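Cellulose 1,4-beta-cellobiosidase (Melanocarpus albomyces, PDB 2RFW) probably hydrolyses beta-1,4-glucosidic linkages in cellulose, releasing cellobiose from chain ends, as a family 7 glycoside hydrolase. Local coordinates at residues E217-F223 / L374-S378; Y263-R267 / G389-D394; S60-A66 / G185-E190; D35-L41 / D179-V183; H11-W16 / T27-V33. All coordinates share one frame. Residues are numbered along the deposited sequence.

Contact 1: E217-F223 / L374-S378; sequences ESNAYAF and LWLDS
A beta-hairpin turn of the concanavalin-like fold, joining strands 206-219 and 222-228, packs against the short helix 374-377. In family 7 relatives the equivalent of strand 206-219 lines the catalytic cleft, as is probable here. E217 is extended (phi/psi -107/140), its chi1 near -115° and chi2 t, and brings OE1 within 3.0 Å of W375 CH2, at the indole edge; W375 has chi1 p, and its NE1 bonds to D368. S218, nearly fully extended, points its CB away, where OG meets S142, but its CA rests 3.3 Å from L376 CD2. N219 (chi1 p) closes the turn: its OD1 accepts weak bonds from Y221 N (2.6 Å) and A222 N (2.7 Å) around A220 and Y221. At A222 the backbones come closest, 5.5 Å from its CA to D377 CA. F223 (chi1 p) turns its ring away, between W216, Y274 and F301. L376 (chi1 t, chi2 p) packs across one face of the hairpin, reaching both strands, while A222 CB sits 3.6 Å from L376 O.

Contact 2: Y263-R267 / G389-D394; sequences YNPYR and GAARGD
After extended Y263 and N264 (phi/psi -104/118), the chain enters a short helix at P265, and R267 CA comes to 4.2 Å from R392 CA. The facing loop has G389 at positive phi (84/-7), an extended A391 and a fully extended G393 (-176/169). A CA-H...O contact joins R267 CA to A391 O at 2.9 Å. N264 is the N-cap: with chi1 t, its OD1 accepts from R267 N at 2.5 Å, while its ND2 donates to R392 O at 3.1 Å. This one amide thus both caps helix 265-268 and ties it to the irregular loop following helix 374-377. Y266 (chi1 t) lays a ring face on G393 in a CH-pi contact, CA to ring centroid 3.4 Å; A391 CB meets the ring edge at CE1, 3.8 Å away. R267 NE lies over a face of the R392 guanidinium, and R267 NH2 to R392 NH2 is 3.1 Å. D262 forms a salt bridge with R267, and R392 bonds to the carbonyls of W375 and Y380.

Contact 3: S60-A66 / G185-E190; sequences STATDCA and GKANIE
The 185-190 segment runs along the first turns of helix 62-68. G185, at positive phi (73/18), places its O 3.7 Å from A66 CB. K186 follows in strand conformation (-124/158); its chi1 is m, and its side chain bends toward the helix so that NZ reaches 3.9 Å from T63 CA, a contact without a hydrogen bond. A187 (-83/154) faces the helix where the backbones are closest, its CA 4.8 Å from A62 CA; its CB touches A62 O at 3.1 Å and C65 CB at 3.5 Å. N188 turns away, and I189 (chi1 t) returns, CG2 lying 3.8 Å from C65 SG and 3.5 Å from T61 O. E190, with chi1 m and chi2 t, reaches back to the helix start, where OE1 accepts from A62 N at 3.1 Å. The helix begins with a capping box: T61 OG1 accepts a weak bond from D64 N (3.3 Å), and D64 OD2 accepts from T61 N (3.0 Å). C65 is pinned by its disulfide to C59. The helix thus lies against the small antiparallel pair 182-183 and 186-187, with F182 touching both A66 and A187 and W55 packing on C65 and I189.

Contact 4: D35-L41 / D179-V183; sequences DANWRWL and DLKFV
K181 and N37 each bond to the other segment. K181 NZ donates to N37 O at 3.1 Å, and N37 ND2 donates to D179 O at 3.2 Å; a weak and less certain bond runs from K181 N to N37 OD1, also 3.1 Å. The lysine leaves with chi1 m and lies along the other loop, its ammonium engaged in a cation-pi contact with Y50. N37 is presented by an Asx turn: D35 (chi1 t) accepts from N37 N through OD2 at 2.6 Å, while its OD1 forms a salt bridge with R107. The backbone then makes a 3-10 turn over 36-38, R39 N bonding to A36 O at 3.3 Å, before extending through R39 to L41. This bend leads out of strand 24-34 of the main concanavalin-like sheet toward strand 41-42, and the contact links it to the approach of the small strand 182-183. N37 CA and L180 CA, 6.0 Å apart, mark the closest backbone approach. L180 CD2 packs 3.6 Å from N37 CG and 3.8 Å from D35 OD2. L41 (chi1 m) sets CD1 3.9 Å from K181 CE, and its CD2 meets the edge of the F182 ring at CE2, 3.5 Å away.

Contact 5: H11-W16 / T27-V33; sequences HPPLTW and TVNAEVV
W16 (chi1 p) lays its indole over V28, with V28 CB 3.5 Å from the centroid of the five-membered ring in a CH-pi contact; A30 CB meets the ring edge at CD1, 3.8 Å away. The strands form a twisted antiparallel beta hairpin, the axes of segments 13-16 and 27-33 lying at 131°. T15 and N29 CA atoms lie 4.8 Å apart, P13 and E31 CA atoms 3.8 Å. Cross-strand bonds join V28 N to W16 O (2.5 Å, very short), A30 N to L14 O (2.5 Å) and V32 N to P12 O (2.9 Å); W16 N to V28 O is weak at 3.4 Å. L14, W16, V28 and A30 share one face, and L14 CD2 lies 3.8 Å from V32 CG1. At the open end, water 1 bridges H11 ND1 (3.2 Å) and E31 OE2 (2.6 Å), donating to E31; H11 NE2 bonds to R166. The hairpin belongs to the large sheet of the concanavalin-like fold: strand 24-34 pairs antiparallel with 101-120, strand 13-19 parallel with 413-423.

How the contacts relate
From the N terminus, contact 5 closes first, a local hairpin with ten residues between its segments. The chain then passes into 35-41, whose R39 packs on V33 of contact 5. Contacts 4 and 3 cross: 35-41 and 60-66 both precede 179-183 and 185-190, whose strands pair with each other, so two long loops close side by side, with centres about 12 Å apart. Only after these does contact 1 open; it crosses contact 2 in the same way, and probable hydrogen bonds from R392 N to S378 O and from R392 NH1 to W375 O join them. These two pairs lie on opposite sides of the chain's centre, while contacts 1 and 5 reach the same large sheet.

Contact 1: E217-F223 / L374-S378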
# COMPACT_ATOMS: atom_id res chain seq x y z
N GLU A 217 -4.39 -5.81 2.27
CA GLU A 217 -5.10 -5.13 1.17
C GLU A 217 -6.57 -5.46 1.38
O GLU A 217 -6.80 -6.62 1.76
CB GLU A 217 -4.56 -5.57 -0.18
CG GLU A 217 -3.89 -4.46 -0.96
CD GLU A 217 -3.19 -4.92 -2.22
OE1 GLU A 217 -2.98 -4.07 -3.12
OE2 GLU A 217 -2.83 -6.11 -2.34
N SER A 218 -7.54 -4.56 1.18
CA SER A 218 -8.90 -4.94 1.56
C SER A 218 -10.03 -3.92 1.37
O SER A 218 -9.83 -2.76 1.03
CB SER A 218 -8.88 -5.29 3.07
OG SER A 218 -8.79 -4.07 3.82
N ASN A 219 -11.22 -4.43 1.62
CA ASN A 219 -12.53 -3.85 1.80
C ASN A 219 -13.30 -4.74 2.78
O ASN A 219 -12.74 -5.74 3.24
CB ASN A 219 -13.34 -3.68 0.51
CG ASN A 219 -14.10 -4.92 0.10
OD1 ASN A 219 -13.64 -6.05 0.33
ND2 ASN A 219 -15.28 -4.76 -0.50
N ALA A 220 -14.55 -4.38 3.05
CA ALA A 220 -15.39 -5.20 3.92
C ALA A 220 -15.98 -6.40 3.19
O ALA A 220 -16.91 -7.00 3.74
CB ALA A 220 -16.51 -4.37 4.52
N TYR A 221 -15.45 -6.78 2.02
CA TYR A 221 -15.92 -8.00 1.37
C TYR A 221 -14.81 -8.96 0.98
O TYR A 221 -15.09 -10.05 0.44
CB TYR A 221 -16.68 -7.58 0.10
CG TYR A 221 -17.92 -6.81 0.52
CD1 TYR A 221 -17.93 -5.45 0.72
CD2 TYR A 221 -19.08 -7.54 0.71
CE1 TYR A 221 -19.10 -4.80 1.10
CE2 TYR A 221 -20.24 -6.91 1.09
CZ TYR A 221 -20.24 -5.55 1.28
OH TYR A 221 -21.42 -4.97 1.65
N ALA A 222 -13.55 -8.61 1.19
CA ALA A 222 -12.48 -9.58 0.92
C ALA A 222 -11.14 -8.97 1.31
O ALA A 222 -10.94 -7.75 1.30
CB ALA A 222 -12.46 -10.06 -0.52
N PHE A 223 -10.20 -9.84 1.69
CA PHE A 223 -8.87 -9.30 1.98
C PHE A 223 -7.85 -10.16 1.24
O PHE A 223 -8.21 -11.00 0.42
CB PHE A 223 -8.58 -9.24 3.47
CG PHE A 223 -8.37 -10.58 4.17
CD1 PHE A 223 -7.12 -11.13 4.30
CD2 PHE A 223 -9.46 -11.27 4.68
CE1 PHE A 223 -6.93 -12.34 4.95
CE2 PHE A 223 -9.28 -12.49 5.31
CZ PHE A 223 -8.02 -13.04 5.42
N LEU A 374 -11.18 -5.20 -9.06
CA LEU A 374 -11.71 -6.52 -9.37
C LEU A 374 -10.83 -7.58 -8.72
O LEU A 374 -11.32 -8.55 -8.15
CB LEU A 374 -11.74 -6.74 -10.88
CG LEU A 374 -13.04 -6.42 -11.61
CD1 LEU A 374 -12.75 -6.03 -13.05
CD2 LEU A 374 -13.98 -7.61 -11.53
N TRP A 375 -9.53 -7.33 -8.86
CA TRP A 375 -8.55 -8.33 -8.47
C TRP A 375 -8.59 -8.59 -6.97
O TRP A 375 -8.10 -9.61 -6.51
CB TRP A 375 -7.16 -7.91 -8.93
CG TRP A 375 -6.70 -6.55 -8.49
CD1 TRP A 375 -6.72 -5.40 -9.22
CD2 TRP A 375 -6.16 -6.21 -7.21
NE1 TRP A 375 -6.22 -4.36 -8.48
CE2 TRP A 375 -5.87 -4.83 -7.24
CE3 TRP A 375 -5.89 -6.94 -6.05
CZ2 TRP A 375 -5.33 -4.17 -6.15
CZ3 TRP A 375 -5.35 -6.27 -4.97
CH2 TRP A 375 -5.08 -4.90 -5.03
N LEU A 376 -9.17 -7.67 -6.20
CA LEU A 376 -9.33 -7.87 -4.77
C LEU A 376 -10.63 -8.58 -4.40
O LEU A 376 -10.59 -9.49 -3.58
CB LEU A 376 -9.33 -6.53 -4.00
CG LEU A 376 -9.27 -6.74 -2.47
CD1 LEU A 376 -8.03 -7.57 -2.18
CD2 LEU A 376 -9.27 -5.43 -1.71
N ASP A 377 -11.73 -8.13 -4.99
CA ASP A 377 -13.02 -8.42 -4.39
C ASP A 377 -14.01 -9.07 -5.33
O ASP A 377 -15.14 -9.36 -4.94
CB ASP A 377 -13.65 -7.13 -3.83
CG ASP A 377 -13.68 -6.03 -4.87
OD1 ASP A 377 -13.88 -6.33 -6.06
OD2 ASP A 377 -13.51 -4.85 -4.48
N SER A 378 -13.62 -9.34 -6.58
CA SER A 378 -14.61 -10.02 -7.41
C SER A 378 -13.92 -11.02 -8.34
O SER A 378 -13.01 -11.72 -7.92
CB SER A 378 -15.45 -9.03 -8.21
OG SER A 378 -16.57 -9.68 -8.78

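Contact 2: Y263-R267 / G389-D394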
# COMPACT_ATOMS: atom_id res chain seq x y z
N TYR A 263 -2.59 -14.71 -0.15
CA TYR A 263 -3.60 -15.52 0.51
C TYR A 263 -4.85 -14.63 0.65
O TYR A 263 -4.99 -13.87 1.60
CB TYR A 263 -3.24 -16.12 1.87
CG TYR A 263 -3.90 -17.47 2.12
CD1 TYR A 263 -3.27 -18.66 1.81
CD2 TYR A 263 -5.17 -17.54 2.67
CE1 TYR A 263 -3.89 -19.87 2.05
CE2 TYR A 263 -5.81 -18.73 2.91
CZ TYR A 263 -5.15 -19.91 2.60
OH TYR A 263 -5.77 -21.12 2.84
N ASN A 264 -5.70 -14.76 -0.36
CA ASN A 264 -7.06 -14.26 -0.32
C ASN A 264 -7.95 -15.49 -0.11
O ASN A 264 -7.99 -16.38 -0.96
CB ASN A 264 -7.49 -13.49 -1.55
CG ASN A 264 -8.97 -13.24 -1.71
OD1 ASN A 264 -9.81 -14.13 -1.68
ND2 ASN A 264 -9.36 -11.98 -1.91
N PRO A 265 -8.66 -15.47 1.01
CA PRO A 265 -9.64 -16.51 1.33
C PRO A 265 -10.60 -16.84 0.19
O PRO A 265 -10.73 -17.99 -0.24
CB PRO A 265 -10.45 -15.84 2.46
CG PRO A 265 -9.44 -14.98 3.15
CD PRO A 265 -8.57 -14.43 2.05
N TYR A 266 -11.32 -15.82 -0.30
CA TYR A 266 -12.31 -16.08 -1.35
C TYR A 266 -11.67 -16.73 -2.56
O TYR A 266 -12.15 -17.72 -3.10
CB TYR A 266 -13.00 -14.79 -1.78
CG TYR A 266 -14.37 -14.93 -2.40
CD1 TYR A 266 -14.58 -15.61 -3.59
CD2 TYR A 266 -15.47 -14.36 -1.77
CE1 TYR A 266 -15.84 -15.73 -4.15
CE2 TYR A 266 -16.73 -14.47 -2.32
CZ TYR A 266 -16.91 -15.16 -3.50
OH TYR A 266 -18.18 -15.27 -4.04
N ARG A 267 -10.55 -16.14 -2.97
CA ARG A 267 -9.79 -16.70 -4.09
C ARG A 267 -9.37 -18.13 -3.78
O ARG A 267 -9.25 -19.00 -4.64
CB ARG A 267 -8.60 -15.77 -4.36
CG ARG A 267 -8.13 -15.68 -5.81
CD ARG A 267 -6.61 -15.47 -5.82
NE ARG A 267 -6.13 -15.14 -7.15
CZ ARG A 267 -4.93 -15.22 -7.68
NH1 ARG A 267 -3.85 -15.66 -7.04
NH2 ARG A 267 -4.76 -14.84 -8.95
N GLY A 389 -9.60 -19.67 -8.65
CA GLY A 389 -9.06 -18.40 -8.25
C GLY A 389 -9.50 -17.20 -9.06
O GLY A 389 -9.19 -16.06 -8.69
N ALA A 390 -10.22 -17.40 -10.17
CA ALA A 390 -10.74 -16.21 -10.86
C ALA A 390 -11.64 -15.45 -9.89
O ALA A 390 -11.71 -14.22 -9.91
CB ALA A 390 -11.47 -16.54 -12.14
N ALA A 391 -12.33 -16.21 -9.03
CA ALA A 391 -13.17 -15.58 -8.01
C ALA A 391 -12.32 -15.07 -6.86
O ALA A 391 -11.60 -15.82 -6.21
CB ALA A 391 -14.22 -16.55 -7.53
N ARG A 392 -12.41 -13.76 -6.61
CA ARG A 392 -11.64 -13.16 -5.54
C ARG A 392 -12.57 -12.66 -4.44
O ARG A 392 -12.14 -12.35 -3.33
CB ARG A 392 -10.81 -12.00 -6.06
CG ARG A 392 -9.66 -12.40 -6.98
CD ARG A 392 -9.79 -11.73 -8.34
NE ARG A 392 -8.81 -12.30 -9.27
CZ ARG A 392 -7.52 -12.02 -9.14
NH1 ARG A 392 -7.12 -11.22 -8.15
NH2 ARG A 392 -6.64 -12.54 -9.98
N GLY A 393 -13.84 -12.56 -4.81
CA GLY A 393 -14.80 -11.94 -3.90
C GLY A 393 -16.23 -11.98 -4.42
O GLY A 393 -16.47 -12.34 -5.57
N ASP A 394 -17.16 -11.63 -3.55
CA ASP A 394 -18.59 -11.70 -3.77
C ASP A 394 -19.09 -10.53 -4.62
O ASP A 394 -20.14 -10.65 -5.26
CB ASP A 394 -19.32 -11.66 -2.43
CG ASP A 394 -19.87 -13.01 -2.00
OD1 ASP A 394 -19.48 -14.02 -2.61
OD2 ASP A 394 -20.68 -13.05 -1.06

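Contact 3: S60-A66 / G185-E190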
# COMPACT_ATOMS: atom_id res chain seq x y z
N SER A 60 10.66 21.77 -17.39
CA SER A 60 11.11 21.45 -18.75
C SER A 60 11.81 20.10 -18.82
O SER A 60 11.35 19.18 -19.50
CB SER A 60 12.04 22.53 -19.30
OG SER A 60 13.15 21.93 -19.96
N THR A 61 12.94 19.97 -18.14
CA THR A 61 13.74 18.76 -18.16
C THR A 61 13.69 18.03 -16.82
O THR A 61 13.14 18.57 -15.85
CB THR A 61 15.21 19.04 -18.49
OG1 THR A 61 15.98 19.07 -17.28
CG2 THR A 61 15.34 20.41 -19.15
N ALA A 62 14.26 16.84 -16.80
CA ALA A 62 14.34 15.98 -15.64
C ALA A 62 14.93 16.70 -14.43
O ALA A 62 14.32 16.90 -13.39
CB ALA A 62 15.19 14.75 -15.95
N THR A 63 16.18 17.07 -14.63
CA THR A 63 17.04 17.71 -13.65
C THR A 63 16.55 19.06 -13.18
O THR A 63 16.41 19.29 -11.97
CB THR A 63 18.43 17.90 -14.30
OG1 THR A 63 19.02 16.62 -14.52
CG2 THR A 63 19.34 18.68 -13.36
N ASP A 64 16.31 19.98 -14.11
CA ASP A 64 16.01 21.37 -13.74
C ASP A 64 14.73 21.43 -12.90
O ASP A 64 14.62 22.27 -12.01
CB ASP A 64 15.95 22.27 -14.97
CG ASP A 64 14.72 22.14 -15.84
OD1 ASP A 64 14.63 22.91 -16.83
OD2 ASP A 64 13.83 21.31 -15.55
N CYS A 65 13.78 20.54 -13.18
CA CYS A 65 12.55 20.47 -12.40
C CYS A 65 12.85 20.41 -10.90
O CYS A 65 12.27 21.16 -10.11
CB CYS A 65 11.73 19.25 -12.79
SG CYS A 65 10.48 19.49 -14.06
N ALA A 66 13.75 19.51 -10.57
CA ALA A 66 14.20 19.24 -9.21
C ALA A 66 14.98 20.43 -8.64
O ALA A 66 15.06 20.60 -7.42
CB ALA A 66 15.03 17.97 -9.18
N GLY A 185 14.97 11.36 -6.41
CA GLY A 185 15.15 12.77 -6.13
C GLY A 185 15.18 13.58 -7.42
O GLY A 185 15.64 14.72 -7.45
N LYS A 186 14.67 12.96 -8.47
CA LYS A 186 14.63 13.46 -9.83
C LYS A 186 13.22 13.47 -10.39
O LYS A 186 12.36 12.73 -9.89
CB LYS A 186 15.52 12.55 -10.70
CG LYS A 186 17.01 12.76 -10.45
CD LYS A 186 17.62 13.68 -11.50
CE LYS A 186 18.83 14.41 -10.94
NZ LYS A 186 18.48 15.82 -10.61
N ALA A 187 12.96 14.28 -11.41
CA ALA A 187 11.66 14.43 -12.03
C ALA A 187 11.36 13.35 -13.07
O ALA A 187 12.28 12.81 -13.68
CB ALA A 187 11.55 15.80 -12.68
N ASN A 188 10.08 13.09 -13.27
CA ASN A 188 9.49 12.20 -14.25
C ASN A 188 8.71 12.98 -15.31
O ASN A 188 7.73 12.50 -15.89
CB ASN A 188 8.52 11.21 -13.59
CG ASN A 188 9.08 9.81 -13.45
OD1 ASN A 188 9.85 9.38 -14.31
ND2 ASN A 188 8.68 9.12 -12.39
N ILE A 189 9.13 14.22 -15.57
CA ILE A 189 8.34 15.00 -16.53
C ILE A 189 8.41 14.33 -17.90
O ILE A 189 7.49 13.56 -18.22
CB ILE A 189 8.79 16.47 -16.59
CG1 ILE A 189 8.16 17.22 -17.76
CG2 ILE A 189 10.30 16.60 -16.57
CD1 ILE A 189 8.96 18.40 -18.26
N GLU A 190 9.46 14.61 -18.65
CA GLU A 190 9.79 14.15 -19.98
C GLU A 190 9.15 12.82 -20.37
O GLU A 190 9.82 11.79 -20.45
CB GLU A 190 11.31 13.99 -20.09
CG GLU A 190 12.10 15.28 -20.03
CD GLU A 190 13.60 15.03 -20.08
OE1 GLU A 190 14.37 15.95 -19.73
OE2 GLU A 190 13.98 13.90 -20.46

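Contact 4: D35-L41 / D179-V183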
# COMPACT_ATOMS: atom_id res chain seq x y z
N ASP A 35 2.38 10.89 1.58
CA ASP A 35 3.19 10.72 0.38
C ASP A 35 3.22 12.05 -0.38
O ASP A 35 2.20 12.74 -0.42
CB ASP A 35 2.62 9.62 -0.51
CG ASP A 35 3.43 9.35 -1.76
OD1 ASP A 35 3.92 8.21 -1.93
OD2 ASP A 35 3.56 10.27 -2.59
N ALA A 36 4.39 12.36 -0.93
CA ALA A 36 4.68 13.61 -1.58
C ALA A 36 3.91 13.76 -2.88
O ALA A 36 3.86 14.84 -3.47
CB ALA A 36 6.17 13.72 -1.87
N ASN A 37 3.27 12.69 -3.37
CA ASN A 37 2.56 12.87 -4.64
C ASN A 37 1.28 13.68 -4.48
O ASN A 37 0.55 13.90 -5.45
CB ASN A 37 2.25 11.51 -5.27
CG ASN A 37 2.54 11.49 -6.76
OD1 ASN A 37 3.52 12.09 -7.21
ND2 ASN A 37 1.70 10.81 -7.53
N TRP A 38 0.96 14.14 -3.27
CA TRP A 38 -0.30 14.84 -3.05
C TRP A 38 -0.07 16.34 -2.87
O TRP A 38 -1.01 17.09 -2.62
CB TRP A 38 -1.01 14.35 -1.79
CG TRP A 38 -2.02 13.27 -1.95
CD1 TRP A 38 -3.37 13.38 -1.87
CD2 TRP A 38 -1.75 11.88 -2.22
NE1 TRP A 38 -3.97 12.16 -2.07
CE2 TRP A 38 -2.99 11.22 -2.29
CE3 TRP A 38 -0.57 11.16 -2.41
CZ2 TRP A 38 -3.10 9.85 -2.54
CZ3 TRP A 38 -0.68 9.81 -2.66
CH2 TRP A 38 -1.92 9.18 -2.72
N ARG A 39 1.20 16.72 -2.96
CA ARG A 39 1.60 18.06 -2.58
C ARG A 39 1.59 19.04 -3.75
O ARG A 39 1.70 18.69 -4.92
CB ARG A 39 3.00 17.99 -1.96
CG ARG A 39 3.22 16.73 -1.13
CD ARG A 39 3.99 17.03 0.15
NE ARG A 39 3.51 16.21 1.27
CZ ARG A 39 3.48 16.65 2.52
NH1 ARG A 39 3.89 17.88 2.76
NH2 ARG A 39 3.05 15.87 3.51
N TRP A 40 1.45 20.31 -3.36
CA TRP A 40 1.66 21.39 -4.32
C TRP A 40 3.16 21.57 -4.55
O TRP A 40 3.88 21.59 -3.55
CB TRP A 40 1.04 22.71 -3.88
CG TRP A 40 -0.27 22.96 -4.58
CD1 TRP A 40 -1.13 22.02 -5.06
CD2 TRP A 40 -0.87 24.23 -4.88
NE1 TRP A 40 -2.23 22.61 -5.63
CE2 TRP A 40 -2.09 23.97 -5.54
CE3 TRP A 40 -0.48 25.55 -4.65
CZ2 TRP A 40 -2.92 25.00 -5.97
CZ3 TRP A 40 -1.32 26.57 -5.08
CH2 TRP A 40 -2.52 26.28 -5.73
N LEU A 41 3.50 21.69 -5.81
CA LEU A 41 4.80 21.91 -6.41
C LEU A 41 4.86 23.24 -7.15
O LEU A 41 4.09 23.46 -8.09
CB LEU A 41 5.08 20.81 -7.44
CG LEU A 41 5.64 19.49 -6.94
CD1 LEU A 41 5.16 18.34 -7.82
CD2 LEU A 41 7.15 19.53 -6.88
N ASP A 179 3.91 6.39 -11.03
CA ASP A 179 2.94 7.51 -11.09
C ASP A 179 3.49 8.70 -10.32
O ASP A 179 2.92 9.79 -10.29
CB ASP A 179 1.60 7.03 -10.58
CG ASP A 179 1.56 6.59 -9.13
OD1 ASP A 179 2.54 6.02 -8.61
OD2 ASP A 179 0.50 6.79 -8.47
N LEU A 180 4.65 8.49 -9.69
CA LEU A 180 5.23 9.56 -8.86
C LEU A 180 5.78 10.70 -9.70
O LEU A 180 6.12 10.50 -10.87
CB LEU A 180 6.33 8.95 -8.00
CG LEU A 180 5.81 8.16 -6.78
CD1 LEU A 180 6.93 7.38 -6.12
CD2 LEU A 180 5.14 9.14 -5.83
N LYS A 181 5.89 11.90 -9.13
CA LYS A 181 6.28 13.05 -9.95
C LYS A 181 7.78 13.30 -9.86
O LYS A 181 8.37 13.97 -10.71
CB LYS A 181 5.47 14.28 -9.52
CG LYS A 181 3.96 14.10 -9.64
CD LYS A 181 3.22 14.59 -8.43
CE LYS A 181 2.31 15.79 -8.66
NZ LYS A 181 1.54 16.10 -7.41
N PHE A 182 8.37 12.73 -8.82
CA PHE A 182 9.81 12.61 -8.68
C PHE A 182 10.17 11.17 -8.34
O PHE A 182 9.44 10.50 -7.62
CB PHE A 182 10.38 13.52 -7.60
CG PHE A 182 10.38 14.99 -7.98
CD1 PHE A 182 11.55 15.60 -8.43
CD2 PHE A 182 9.24 15.75 -7.90
CE1 PHE A 182 11.55 16.93 -8.78
CE2 PHE A 182 9.23 17.10 -8.23
CZ PHE A 182 10.40 17.70 -8.68
N VAL A 183 11.30 10.72 -8.86
CA VAL A 183 11.93 9.47 -8.51
C VAL A 183 13.44 9.64 -8.42
O VAL A 183 14.04 10.27 -9.29
CB VAL A 183 11.65 8.33 -9.51
CG1 VAL A 183 12.65 7.20 -9.30
CG2 VAL A 183 10.24 7.83 -9.36

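Contact 5: H11-W16 / T27-V33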
# COMPACT_ATOMS: atom_id res chain seq x y z
N HIS A 11 2.98 17.31 10.76
CA HIS A 11 2.53 15.92 10.89
C HIS A 11 1.39 15.79 11.88
O HIS A 11 1.40 16.51 12.88
CB HIS A 11 3.73 15.04 11.32
CG HIS A 11 4.88 15.27 10.38
ND1 HIS A 11 5.88 16.17 10.65
CD2 HIS A 11 5.17 14.75 9.17
CE1 HIS A 11 6.76 16.19 9.66
NE2 HIS A 11 6.35 15.33 8.75
N PRO A 12 0.42 14.92 11.65
CA PRO A 12 -0.56 14.54 12.66
C PRO A 12 -0.02 13.41 13.53
O PRO A 12 0.39 12.36 13.02
CB PRO A 12 -1.75 14.00 11.85
CG PRO A 12 -1.40 14.18 10.42
CD PRO A 12 0.11 14.22 10.38
N PRO A 13 -0.02 13.64 14.83
CA PRO A 13 0.63 12.73 15.77
C PRO A 13 -0.02 11.35 15.78
O PRO A 13 -1.08 11.16 15.18
CB PRO A 13 0.40 13.41 17.12
CG PRO A 13 -0.78 14.30 16.90
CD PRO A 13 -0.62 14.82 15.48
N LEU A 14 0.62 10.39 16.45
CA LEU A 14 0.07 9.03 16.42
C LEU A 14 0.72 8.11 17.44
O LEU A 14 1.94 7.96 17.54
CB LEU A 14 0.23 8.47 15.00
CG LEU A 14 -0.91 7.64 14.44
CD1 LEU A 14 -1.83 8.49 13.58
CD2 LEU A 14 -0.38 6.46 13.63
N THR A 15 -0.11 7.44 18.25
CA THR A 15 0.48 6.48 19.17
C THR A 15 0.45 5.07 18.57
O THR A 15 -0.47 4.69 17.85
CB THR A 15 -0.21 6.38 20.54
OG1 THR A 15 -1.53 5.85 20.35
CG2 THR A 15 -0.33 7.74 21.18
N TRP A 16 1.49 4.33 18.92
CA TRP A 16 1.66 2.92 18.66
C TRP A 16 2.65 2.37 19.68
O TRP A 16 3.18 3.09 20.53
CB TRP A 16 2.13 2.67 17.23
CG TRP A 16 3.58 2.95 16.99
CD1 TRP A 16 4.13 4.17 16.70
CD2 TRP A 16 4.68 2.03 17.00
NE1 TRP A 16 5.48 4.06 16.54
CE2 TRP A 16 5.85 2.76 16.72
CE3 TRP A 16 4.79 0.65 17.22
CZ2 TRP A 16 7.12 2.18 16.65
CZ3 TRP A 16 6.05 0.08 17.15
CH2 TRP A 16 7.19 0.84 16.87
N THR A 27 3.79 2.72 24.72
CA THR A 27 3.63 3.63 23.61
C THR A 27 4.92 4.20 23.03
O THR A 27 5.92 4.34 23.73
CB THR A 27 2.76 4.86 24.00
OG1 THR A 27 1.94 4.52 25.12
CG2 THR A 27 1.84 5.25 22.85
N VAL A 28 4.81 4.53 21.76
CA VAL A 28 5.72 5.25 20.90
C VAL A 28 4.99 6.48 20.38
O VAL A 28 4.14 6.43 19.48
CB VAL A 28 6.18 4.45 19.66
CG1 VAL A 28 7.29 5.22 18.93
CG2 VAL A 28 6.61 3.05 20.05
N ASN A 29 5.30 7.64 20.96
CA ASN A 29 4.54 8.78 20.42
C ASN A 29 5.08 9.02 19.03
O ASN A 29 6.28 9.26 18.88
CB ASN A 29 4.62 9.94 21.40
CG ASN A 29 3.74 9.52 22.58
OD1 ASN A 29 3.90 9.94 23.72
ND2 ASN A 29 2.83 8.63 22.22
N ALA A 30 4.23 8.91 18.00
CA ALA A 30 4.88 9.09 16.69
C ALA A 30 4.23 10.24 15.94
O ALA A 30 4.04 11.33 16.50
CB ALA A 30 4.83 7.78 15.93
N GLU A 31 3.92 10.01 14.68
CA GLU A 31 3.32 11.00 13.81
C GLU A 31 3.37 10.45 12.38
O GLU A 31 4.23 9.64 12.06
CB GLU A 31 4.04 12.34 13.87
CG GLU A 31 5.48 12.24 13.39
CD GLU A 31 6.36 13.38 13.84
OE1 GLU A 31 6.68 13.49 15.04
OE2 GLU A 31 6.76 14.18 12.97
N VAL A 32 2.43 10.87 11.54
CA VAL A 32 2.41 10.30 10.20
C VAL A 32 2.62 11.42 9.18
O VAL A 32 2.46 12.60 9.50
CB VAL A 32 1.11 9.57 9.84
CG1 VAL A 32 1.02 8.22 10.54
CG2 VAL A 32 -0.10 10.42 10.19
N VAL A 33 2.97 10.98 7.98
CA VAL A 33 3.15 11.94 6.89
C VAL A 33 2.42 11.47 5.63
O VAL A 33 2.20 10.28 5.44
CB VAL A 33 4.64 12.13 6.57
CG1 VAL A 33 5.13 11.00 5.68
CG2 VAL A 33 4.88 13.49 5.93
O HOH W 1 6.28 16.66 13.76